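Local coordinates for CADD-like protein of unknown function (Nostoc punctiforme, PDB 3B5O) that is of unknown function but belongs to the CADD-like proteins, with an all-helical chain of the heme-oxygenase-like class, and may be an oxidoreductase, at residues A[43-48]-A[221-225]; A[89-95]-A[174-179]; A[127-131]-A[212-216]. All blocks are in the same frame, centred on the assembly; numbering follows the deposited sequence. Where two conformers were deposited one is given.

The three contacts tie together an all-helical chain of the heme-oxygenase-like class. Interactions 1 and 3 both use helix 204-230, which packs against helix 38-68 in interaction 1 and helix 118-131 in interaction 3; their centres lie about 17 Å apart. Interaction 2 is a surface contact between the loop before helix 95-107 and helix 170-180, its centre about 22 Å from that of interaction 1 and about 26 Å from that of interaction 3, on the opposite side of the chain's centre. Along the chain, interactions 2 and 3 are both nested inside the loop closed by interaction 1, and their segments alternate, consistent with one compact helical unit.

Interaction 1 (A[43-48]-A[221-225]); sequences YVMQQY and WWQEL
V44 and L225 mark the nearest backbone approach, with CA atoms 6.6 Å apart, where two helices of the heme-oxygenase-like bundle cross at 144°, roughly antiparallel, with segment axes 11.3 Å apart. Mostly apolar and aromatic side chains meet between helix 38-68 and helix 204-230, with Q47 lending its CB and CG. L225 is modelled in two conformers. In the one described, CG anti to the backbone N (chi1 -176°) swings the isobutyl end across to helix 38-68, where its two methyls meet different neighbours: CD1 lies 3.5 Å from Q47 CB and also touches Y43 CE2, whereas CD2 faces V44 CG1. Q47 CG covers one face of the Y43 ring, and the Y43 hydroxyl bonds to E228, so this tyrosine offers carbon to the contact and keeps its polar end for another partner.

Farther along, two successive indoles both meet Y48 at CD1, W221 through CH2 at 3.8 Å and W222 through CZ2 at 3.9 Å; the Y48 and W221 side chains cross at about a right angle. W221 also lays CZ3 over one face of the W222 ring, while V44 CG1 touches W222 CZ3. The buried W221 NE1 is satisfied by T120 OG1, which also bonds to Q47 OE1. With W221 cut back to an alanine, a gap is likely to open beside Y48 and W222, and T120 OG1 would lose its indole donor. At the far rim of the indole, W221 CZ2 is 3.9 Å from Q47 O, which sits at the ring edge in its plane.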
loop_
_atom_site.group_PDB
_atom_site.type_symbol
_atom_site.label_atom_id
_atom_site.label_comp_id
_atom_site.label_asym_id
_atom_site.label_seq_id
_atom_site.Cartn_x
_atom_site.Cartn_y
_atom_site.Cartn_z
ATOM N N TYR A 43 0.173 14.138 -10.392
ATOM C CA TYR A 43 -1.189 13.615 -10.243
ATOM C C TYR A 43 -1.164 12.211 -9.679
ATOM O O TYR A 43 -1.944 11.884 -8.771
ATOM C CB TYR A 43 -1.929 13.629 -11.580
ATOM C CG TYR A 43 -3.217 12.869 -11.596
ATOM C CD1 TYR A 43 -4.399 13.457 -11.169
ATOM C CD2 TYR A 43 -3.257 11.535 -11.970
ATOM C CE1 TYR A 43 -5.596 12.743 -11.154
ATOM C CE2 TYR A 43 -4.440 10.828 -11.971
ATOM C CZ TYR A 43 -5.610 11.427 -11.561
ATOM O OH TYR A 43 -6.814 10.747 -11.531
ATOM N N VAL A 44 -0.294 11.359 -10.210
ATOM C CA VAL A 44 -0.174 10.016 -9.674
ATOM C C VAL A 44 0.165 10.058 -8.166
ATOM O O VAL A 44 -0.412 9.314 -7.378
ATOM C CB VAL A 44 0.898 9.186 -10.445
ATOM C CG1 VAL A 44 1.228 7.876 -9.704
ATOM C CG2 VAL A 44 0.447 8.946 -11.893
HETATM N N MSE A 45 1.106 10.910 -7.769
HETATM C CA MSE A 45 1.514 10.996 -6.381
HETATM C C MSE A 45 0.420 11.550 -5.475
HETATM O O MSE A 45 0.272 11.096 -4.343
HETATM C CB MSE A 45 2.794 11.828 -6.234
HETATM C CG MSE A 45 4.074 11.086 -6.691
HETATM SE SE MSE A 45 4.268 9.312 -5.899
HETATM C CE MSE A 45 4.119 9.935 -4.117
ATOM N N GLN A 46 -0.366 12.480 -5.982
ATOM C CA GLN A 46 -1.509 12.976 -5.226
ATOM C C GLN A 46 -2.497 11.852 -4.953
ATOM O O GLN A 46 -2.975 11.678 -3.832
ATOM C CB GLN A 46 -2.232 14.061 -5.992
ATOM C CG GLN A 46 -1.476 15.373 -6.113
ATOM C CD GLN A 46 -2.181 16.347 -7.029
ATOM O OE1 GLN A 46 -2.794 15.965 -8.024
ATOM N NE2 GLN A 46 -2.115 17.634 -6.674
ATOM N N GLN A 47 -2.836 11.102 -5.988
ATOM C CA GLN A 47 -3.744 9.960 -5.807
ATOM C C GLN A 47 -3.149 8.873 -4.938
ATOM O O GLN A 47 -3.837 8.316 -4.063
ATOM C CB GLN A 47 -4.170 9.391 -7.159
ATOM C CG GLN A 47 -5.056 10.344 -7.903
ATOM C CD GLN A 47 -6.391 10.596 -7.183
ATOM O OE1 GLN A 47 -7.048 9.665 -6.727
ATOM N NE2 GLN A 47 -6.783 11.879 -7.074
ATOM N N TYR A 48 -1.881 8.557 -5.169
ATOM C CA TYR A 48 -1.224 7.542 -4.368
ATOM C C TYR A 48 -1.336 7.869 -2.882
ATOM O O TYR A 48 -1.598 6.991 -2.067
ATOM C CB TYR A 48 0.245 7.362 -4.749
ATOM C CG TYR A 48 0.945 6.544 -3.729
ATOM C CD1 TYR A 48 0.793 5.162 -3.696
ATOM C CD2 TYR A 48 1.637 7.156 -2.690
ATOM C CE1 TYR A 48 1.385 4.424 -2.666
ATOM C CE2 TYR A 48 2.236 6.430 -1.707
ATOM C CZ TYR A 48 2.093 5.083 -1.682
ATOM O OH TYR A 48 2.697 4.382 -0.653
ATOM N N TRP A 221 -5.568 -0.795 -9.791
ATOM C CA TRP A 221 -5.485 0.636 -9.487
ATOM C C TRP A 221 -4.287 1.295 -10.130
ATOM O O TRP A 221 -4.422 2.340 -10.770
ATOM C CB TRP A 221 -5.476 0.838 -7.982
ATOM C CG TRP A 221 -5.285 2.221 -7.484
ATOM C CD1 TRP A 221 -6.090 3.293 -7.688
ATOM C CD2 TRP A 221 -4.263 2.634 -6.578
ATOM N NE1 TRP A 221 -5.599 4.375 -7.007
ATOM C CE2 TRP A 221 -4.497 3.992 -6.287
ATOM C CE3 TRP A 221 -3.180 1.979 -5.971
ATOM C CZ2 TRP A 221 -3.705 4.704 -5.393
ATOM C CZ3 TRP A 221 -2.385 2.676 -5.101
ATOM C CH2 TRP A 221 -2.649 4.043 -4.819
ATOM N N TRP A 222 -3.118 0.698 -9.986
ATOM C CA TRP A 222 -1.930 1.280 -10.620
ATOM C C TRP A 222 -2.115 1.412 -12.133
ATOM O O TRP A 222 -1.728 2.408 -12.725
ATOM C CB TRP A 222 -0.687 0.432 -10.302
ATOM C CG TRP A 222 -0.081 0.748 -8.973
ATOM C CD1 TRP A 222 -0.176 0.033 -7.816
ATOM C CD2 TRP A 222 0.673 1.915 -8.657
ATOM N NE1 TRP A 222 0.494 0.668 -6.797
ATOM C CE2 TRP A 222 1.022 1.833 -7.294
ATOM C CE3 TRP A 222 1.097 3.025 -9.405
ATOM C CZ2 TRP A 222 1.779 2.804 -6.673
ATOM C CZ3 TRP A 222 1.840 3.986 -8.777
ATOM C CH2 TRP A 222 2.170 3.874 -7.433
ATOM N N GLN A 223 -2.696 0.387 -12.750
ATOM C CA GLN A 223 -2.939 0.403 -14.188
ATOM C C GLN A 223 -3.916 1.515 -14.556
ATOM O O GLN A 223 -3.705 2.272 -15.514
ATOM C CB GLN A 223 -3.444 -0.961 -14.649
ATOM C CG GLN A 223 -2.396 -2.044 -14.473
ATOM C CD GLN A 223 -2.896 -3.440 -14.718
ATOM O OE1 GLN A 223 -4.064 -3.758 -14.475
ATOM N NE2 GLN A 223 -1.985 -4.310 -15.203
ATOM N N GLU A 224 -4.977 1.655 -13.766
ATOM C CA GLU A 224 -5.996 2.640 -14.077
ATOM C C GLU A 224 -5.501 4.042 -13.815
ATOM O O GLU A 224 -5.851 4.988 -14.554
ATOM C CB GLU A 224 -7.266 2.370 -13.256
ATOM C CG GLU A 224 -7.978 1.130 -13.679
ATOM C CD GLU A 224 -9.056 0.673 -12.712
ATOM O OE1 GLU A 224 -9.159 1.258 -11.634
ATOM O OE2 GLU A 224 -9.771 -0.263 -13.068
ATOM N N LEU A 225 -4.694 4.193 -12.780
ATOM C CA LEU A 225 -4.128 5.488 -12.437
ATOM C C LEU A 225 -3.093 5.967 -13.471
ATOM O O LEU A 225 -2.938 7.169 -13.707
ATOM C CB LEU A 225 -3.530 5.398 -11.043
ATOM C CG LEU A 225 -2.962 6.668 -10.456
ATOM C CD1 LEU A 225 -4.057 7.688 -10.237
ATOM C CD2 LEU A 225 -2.291 6.365 -9.138
#

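Interaction 2 (A[89-95]-A[174-179]); sequences TTGGISH and YFFSKH
H95, F175 and H179 form an aromatic cluster where the loop after helix 72-85 turns into helix 95-107 and meets helix 170-180; K178 comes to the H95 ring edge. F175 and H179 both approach the same face of H95 in offset edge-to-face fashion. The F175 and H95 planes are inclined at 61°, and F175 CE1 comes 3.8 Å from H95 CB. H179 stands more upright, at 78° to H95, its ring edge leading, so that H179 NE2 lies 3.7 Å from H95 CE1. Flat, partly polar imidazoles suit this place: they pack like aromatics yet use their nitrogens for directed bonds.

At that edge of H95, K178 NZ donates to H95 NE2 over 3.1 Å, tilted somewhat out of the ring plane, and lies 2.8 Å from T89 OG1. A kink in the lysine chain at chi3 (-83°) turns CE and NZ toward H95 NE2 and T89 OG1, while K178 CB rests over one face of the Y174 ring. T90 CG2 crosses the lysine end at about a right angle, 3.6 Å from K178 NZ, and also lies near K178 CD and the edge of the Y174 ring at CE2; its OG1 donates to I93 O across the loop.

That side-chain bond reinforces a type I' turn from T90 to I93, closed by the backbone bond from I93 N to T90 O. The central G91 and G92 adopt positive phi, and S94 then N-caps helix 95-107 by bonding to T97 N. On helix 170-180 the H179 ring is pinned within its own segment: H179 ND1 donates to F175 O at 2.9 Å, almost straight and in the imidazole plane.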
loop_
_atom_site.group_PDB
_atom_site.type_symbol
_atom_site.label_atom_id
_atom_site.label_comp_id
_atom_site.label_asym_id
_atom_site.label_seq_id
_atom_site.Cartn_x
_atom_site.Cartn_y
_atom_site.Cartn_z
ATOM N N THR A 89 6.640 6.124 16.338
ATOM C CA THR A 89 8.111 6.037 16.250
ATOM C C THR A 89 8.714 7.206 15.465
ATOM O O THR A 89 9.919 7.210 15.179
ATOM C CB THR A 89 8.548 4.711 15.604
ATOM O OG1 THR A 89 8.225 4.718 14.210
ATOM C CG2 THR A 89 7.873 3.527 16.290
ATOM N N THR A 90 7.886 8.190 15.113
ATOM C CA THR A 90 8.307 9.339 14.325
ATOM C C THR A 90 7.821 10.634 14.985
ATOM O O THR A 90 7.325 11.552 14.320
ATOM C CB THR A 90 7.822 9.229 12.866
ATOM O OG1 THR A 90 6.426 8.914 12.846
ATOM C CG2 THR A 90 8.586 8.122 12.123
ATOM N N GLY A 91 7.953 10.684 16.310
ATOM C CA GLY A 91 7.636 11.877 17.087
ATOM C C GLY A 91 6.186 12.311 17.122
ATOM O O GLY A 91 5.879 13.474 17.407
ATOM N N GLY A 92 5.272 11.389 16.826
ATOM C CA GLY A 92 3.851 11.724 16.777
ATOM C C GLY A 92 3.355 12.198 15.409
ATOM O O GLY A 92 2.171 12.499 15.251
ATOM N N ILE A 93 4.253 12.272 14.425
ATOM C CA ILE A 93 3.890 12.682 13.074
ATOM C C ILE A 93 3.558 11.414 12.274
ATOM O O ILE A 93 4.365 10.491 12.172
ATOM C CB ILE A 93 5.039 13.422 12.366
ATOM C CG1 ILE A 93 5.524 14.618 13.198
ATOM C CG2 ILE A 93 4.605 13.881 10.993
ATOM C CD1 ILE A 93 6.793 15.247 12.636
ATOM N N SER A 94 2.356 11.358 11.726
ATOM C CA SER A 94 1.970 10.187 10.951
ATOM C C SER A 94 2.824 10.006 9.705
ATOM O O SER A 94 3.342 10.970 9.122
ATOM C CB SER A 94 0.508 10.274 10.520
ATOM O OG SER A 94 0.307 11.271 9.536
ATOM N N HIS A 95 2.933 8.757 9.276
ATOM C CA HIS A 95 3.589 8.452 8.003
ATOM C C HIS A 95 2.960 9.193 6.838
ATOM O O HIS A 95 3.667 9.701 5.963
ATOM C CB HIS A 95 3.611 6.937 7.775
ATOM C CG HIS A 95 4.529 6.205 8.703
ATOM N ND1 HIS A 95 4.613 4.828 8.735
ATOM C CD2 HIS A 95 5.409 6.656 9.626
ATOM C CE1 HIS A 95 5.503 4.467 9.638
ATOM N NE2 HIS A 95 6.006 5.555 10.191
ATOM N N TYR A 174 14.285 10.465 5.433
ATOM C CA TYR A 174 14.242 9.580 6.608
ATOM C C TYR A 174 13.057 8.620 6.544
ATOM O O TYR A 174 13.210 7.419 6.813
ATOM C CB TYR A 174 14.173 10.360 7.939
ATOM C CG TYR A 174 13.952 9.432 9.122
ATOM C CD1 TYR A 174 15.021 8.772 9.723
ATOM C CD2 TYR A 174 12.669 9.178 9.608
ATOM C CE1 TYR A 174 14.824 7.904 10.793
ATOM C CE2 TYR A 174 12.460 8.307 10.672
ATOM C CZ TYR A 174 13.539 7.674 11.262
ATOM O OH TYR A 174 13.335 6.806 12.314
ATOM N N PHE A 175 11.877 9.151 6.228
ATOM C CA PHE A 175 10.687 8.319 5.985
ATOM C C PHE A 175 11.016 7.152 5.046
ATOM O O PHE A 175 10.662 6.003 5.327
ATOM C CB PHE A 175 9.526 9.165 5.426
ATOM C CG PHE A 175 8.362 8.351 4.896
ATOM C CD1 PHE A 175 7.557 7.614 5.760
ATOM C CD2 PHE A 175 8.074 8.330 3.531
ATOM C CE1 PHE A 175 6.487 6.862 5.272
ATOM C CE2 PHE A 175 7.002 7.580 3.027
ATOM C CZ PHE A 175 6.205 6.854 3.901
ATOM N N PHE A 176 11.700 7.444 3.941
ATOM C CA PHE A 176 12.075 6.399 2.993
ATOM C C PHE A 176 13.121 5.434 3.566
ATOM O O PHE A 176 12.979 4.212 3.454
ATOM C CB PHE A 176 12.594 7.022 1.694
ATOM C CG PHE A 176 11.531 7.668 0.849
ATOM C CD1 PHE A 176 10.259 7.114 0.739
ATOM C CD2 PHE A 176 11.821 8.799 0.108
ATOM C CE1 PHE A 176 9.288 7.719 -0.069
ATOM C CE2 PHE A 176 10.868 9.392 -0.694
ATOM C CZ PHE A 176 9.598 8.855 -0.781
ATOM N N SER A 177 14.162 5.977 4.191
ATOM C CA SER A 177 15.247 5.143 4.724
ATOM C C SER A 177 14.807 4.220 5.858
ATOM O O SER A 177 15.288 3.082 5.948
ATOM C CB SER A 177 16.425 6.013 5.172
ATOM O OG SER A 177 17.064 6.590 4.043
ATOM N N LYS A 178 13.885 4.681 6.708
ATOM C CA LYS A 178 13.399 3.849 7.818
ATOM C C LYS A 178 12.662 2.603 7.332
ATOM O O LYS A 178 12.620 1.595 8.035
ATOM C CB LYS A 178 12.523 4.645 8.810
ATOM C CG LYS A 178 11.096 5.001 8.344
ATOM C CD LYS A 178 10.175 5.413 9.525
ATOM C CE LYS A 178 9.576 4.195 10.242
ATOM N NZ LYS A 178 8.712 4.554 11.424
ATOM N N HIS A 179 12.090 2.675 6.132
ATOM C CA HIS A 179 11.369 1.547 5.556
ATOM C C HIS A 179 12.225 0.697 4.618
ATOM O O HIS A 179 11.962 -0.493 4.465
ATOM C CB HIS A 179 10.155 2.050 4.780
ATOM C CG HIS A 179 9.029 2.528 5.645
ATOM N ND1 HIS A 179 8.918 3.837 6.068
ATOM C CD2 HIS A 179 7.947 1.880 6.137
ATOM C CE1 HIS A 179 7.826 3.969 6.800
ATOM N NE2 HIS A 179 7.218 2.797 6.857
#

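Interaction 3 (A[127-131]-A[212-216]); sequences VLSLF and RAMID
This contact is an antiparallel helix pair in the all-helical, heme-oxygenase-like fold, where V127, L130 and F131 of helix 118-131 meet A213 and M214 of helix 204-230. The segment axes run at 169° with a closest approach of 10.2 Å, and the CA atoms of V127 and M214 are 6.9 Å apart. The side chains that meet are all apolar, which suits their mostly buried place.

M214, selenomethionine in the crystal, carries most of the contact. CG lies anti to the backbone N and the chain then bends at chi2 (64°), which turns SE and CE toward helix 118-131. Both V127 methyls face the selenium: CG2 is 3.8 Å from M214 SE, while CG1 touches both SE and CE. A beta-branched valine offers two methyls close to the backbone here, matched to a long, flexible, polarisable partner. Beyond SE, M214 CE reaches the edge of the F131 ring, 4.2 Å from CE1.

L130 works nearer the opposite backbone. Its CD2 meets A213 CB at 3.7 Å, and CD1 lies over the start of the next residue, 3.7 Å from M214 N and close to M214 CB. Alanine suits position A213 because its single methyl lets the leucine branches come down to the helix surface.

Neighbouring helices close around the pair: Y137 of helix 135-163 touches L130 and A213, while F58 of helix 38-68 meets the F131 ring and V127. Within helix 118-131, V127 O accepts two backbone donors, L130 N at 2.9 Å and F131 N at 3.1 Å, and the same oxygen lies at the edge of the F131 ring, in its plane.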
loop_
_atom_site.group_PDB
_atom_site.type_symbol
_atom_site.label_atom_id
_atom_site.label_comp_id
_atom_site.label_asym_id
_atom_site.label_seq_id
_atom_site.Cartn_x
_atom_site.Cartn_y
_atom_site.Cartn_z
ATOM N N VAL A 127 -11.469 -2.483 -1.883
ATOM C CA VAL A 127 -10.783 -2.888 -0.683
ATOM C C VAL A 127 -11.748 -3.073 0.498
ATOM O O VAL A 127 -11.637 -4.054 1.239
ATOM C CB VAL A 127 -9.626 -1.911 -0.352
ATOM C CG1 VAL A 127 -8.974 -2.226 0.987
ATOM C CG2 VAL A 127 -8.563 -1.983 -1.467
ATOM N N LEU A 128 -12.711 -2.176 0.658
ATOM C CA LEU A 128 -13.645 -2.330 1.772
ATOM C C LEU A 128 -14.382 -3.672 1.642
ATOM O O LEU A 128 -14.612 -4.360 2.646
ATOM C CB LEU A 128 -14.621 -1.167 1.857
ATOM C CG LEU A 128 -15.617 -1.356 3.024
ATOM C CD1 LEU A 128 -14.887 -1.387 4.382
ATOM C CD2 LEU A 128 -16.710 -0.341 2.989
ATOM N N SER A 129 -14.739 -4.065 0.426
ATOM C CA SER A 129 -15.464 -5.327 0.240
ATOM C C SER A 129 -14.646 -6.534 0.689
ATOM O O SER A 129 -15.227 -7.550 1.073
ATOM C CB SER A 129 -15.916 -5.491 -1.213
ATOM O OG SER A 129 -14.882 -5.916 -2.086
ATOM N N LEU A 130 -13.317 -6.412 0.674
ATOM C CA LEU A 130 -12.428 -7.457 1.146
ATOM C C LEU A 130 -12.308 -7.470 2.666
ATOM O O LEU A 130 -12.205 -8.535 3.285
ATOM C CB LEU A 130 -11.024 -7.277 0.578
ATOM C CG LEU A 130 -10.875 -7.050 -0.908
ATOM C CD1 LEU A 130 -9.364 -7.017 -1.252
ATOM C CD2 LEU A 130 -11.592 -8.105 -1.705
ATOM N N PHE A 131 -12.319 -6.275 3.266
ATOM C CA PHE A 131 -12.133 -6.114 4.704
ATOM C C PHE A 131 -13.406 -6.362 5.508
ATOM O O PHE A 131 -13.392 -6.325 6.743
ATOM C CB PHE A 131 -11.518 -4.743 5.012
ATOM C CG PHE A 131 -10.040 -4.738 4.871
ATOM C CD1 PHE A 131 -9.458 -4.720 3.623
ATOM C CD2 PHE A 131 -9.218 -4.873 5.987
ATOM C CE1 PHE A 131 -8.095 -4.802 3.474
ATOM C CE2 PHE A 131 -7.836 -4.925 5.839
ATOM C CZ PHE A 131 -7.285 -4.887 4.577
ATOM N N ARG A 212 -4.631 -12.606 -2.508
ATOM C CA ARG A 212 -4.750 -12.495 -3.952
ATOM C C ARG A 212 -5.675 -11.338 -4.330
ATOM O O ARG A 212 -5.382 -10.549 -5.233
ATOM C CB ARG A 212 -5.333 -13.793 -4.507
ATOM C CG ARG A 212 -5.642 -13.770 -5.982
ATOM C CD ARG A 212 -4.395 -13.743 -6.810
ATOM N NE ARG A 212 -3.802 -15.073 -6.839
ATOM C CZ ARG A 212 -2.913 -15.484 -7.735
ATOM N NH1 ARG A 212 -2.433 -14.663 -8.667
ATOM N NH2 ARG A 212 -2.497 -16.735 -7.679
ATOM N N ALA A 213 -6.821 -11.245 -3.651
ATOM C CA ALA A 213 -7.802 -10.225 -3.996
ATOM C C ALA A 213 -7.215 -8.834 -3.780
ATOM O O ALA A 213 -7.446 -7.913 -4.569
ATOM C CB ALA A 213 -9.082 -10.387 -3.188
HETATM N N MSE A 214 -6.455 -8.678 -2.710
HETATM C CA MSE A 214 -5.875 -7.375 -2.398
HETATM C C MSE A 214 -4.827 -6.965 -3.419
HETATM O O MSE A 214 -4.828 -5.835 -3.905
HETATM C CB MSE A 214 -5.295 -7.393 -0.991
HETATM C CG MSE A 214 -4.731 -6.083 -0.534
HETATM SE SE MSE A 214 -6.072 -4.695 -0.407
HETATM C CE MSE A 214 -5.212 -3.488 0.753
ATOM N N ILE A 215 -3.890 -7.855 -3.724
ATOM C CA ILE A 215 -2.843 -7.512 -4.697
ATOM C C ILE A 215 -3.434 -7.293 -6.083
ATOM O O ILE A 215 -2.978 -6.434 -6.825
ATOM C CB ILE A 215 -1.618 -8.477 -4.675
ATOM C CG1 ILE A 215 -1.989 -9.891 -5.148
ATOM C CG2 ILE A 215 -0.960 -8.449 -3.289
ATOM C CD1 ILE A 215 -0.772 -10.822 -5.256
ATOM N N ASP A 216 -4.478 -8.045 -6.436
ATOM C CA ASP A 216 -5.159 -7.836 -7.715
ATOM C C ASP A 216 -5.776 -6.441 -7.756
ATOM O O ASP A 216 -5.669 -5.736 -8.759
ATOM C CB ASP A 216 -6.236 -8.899 -7.963
ATOM C CG ASP A 216 -5.695 -10.242 -8.402
ATOM O OD1 ASP A 216 -4.546 -10.323 -8.832
ATOM O OD2 ASP A 216 -6.476 -11.223 -8.324
#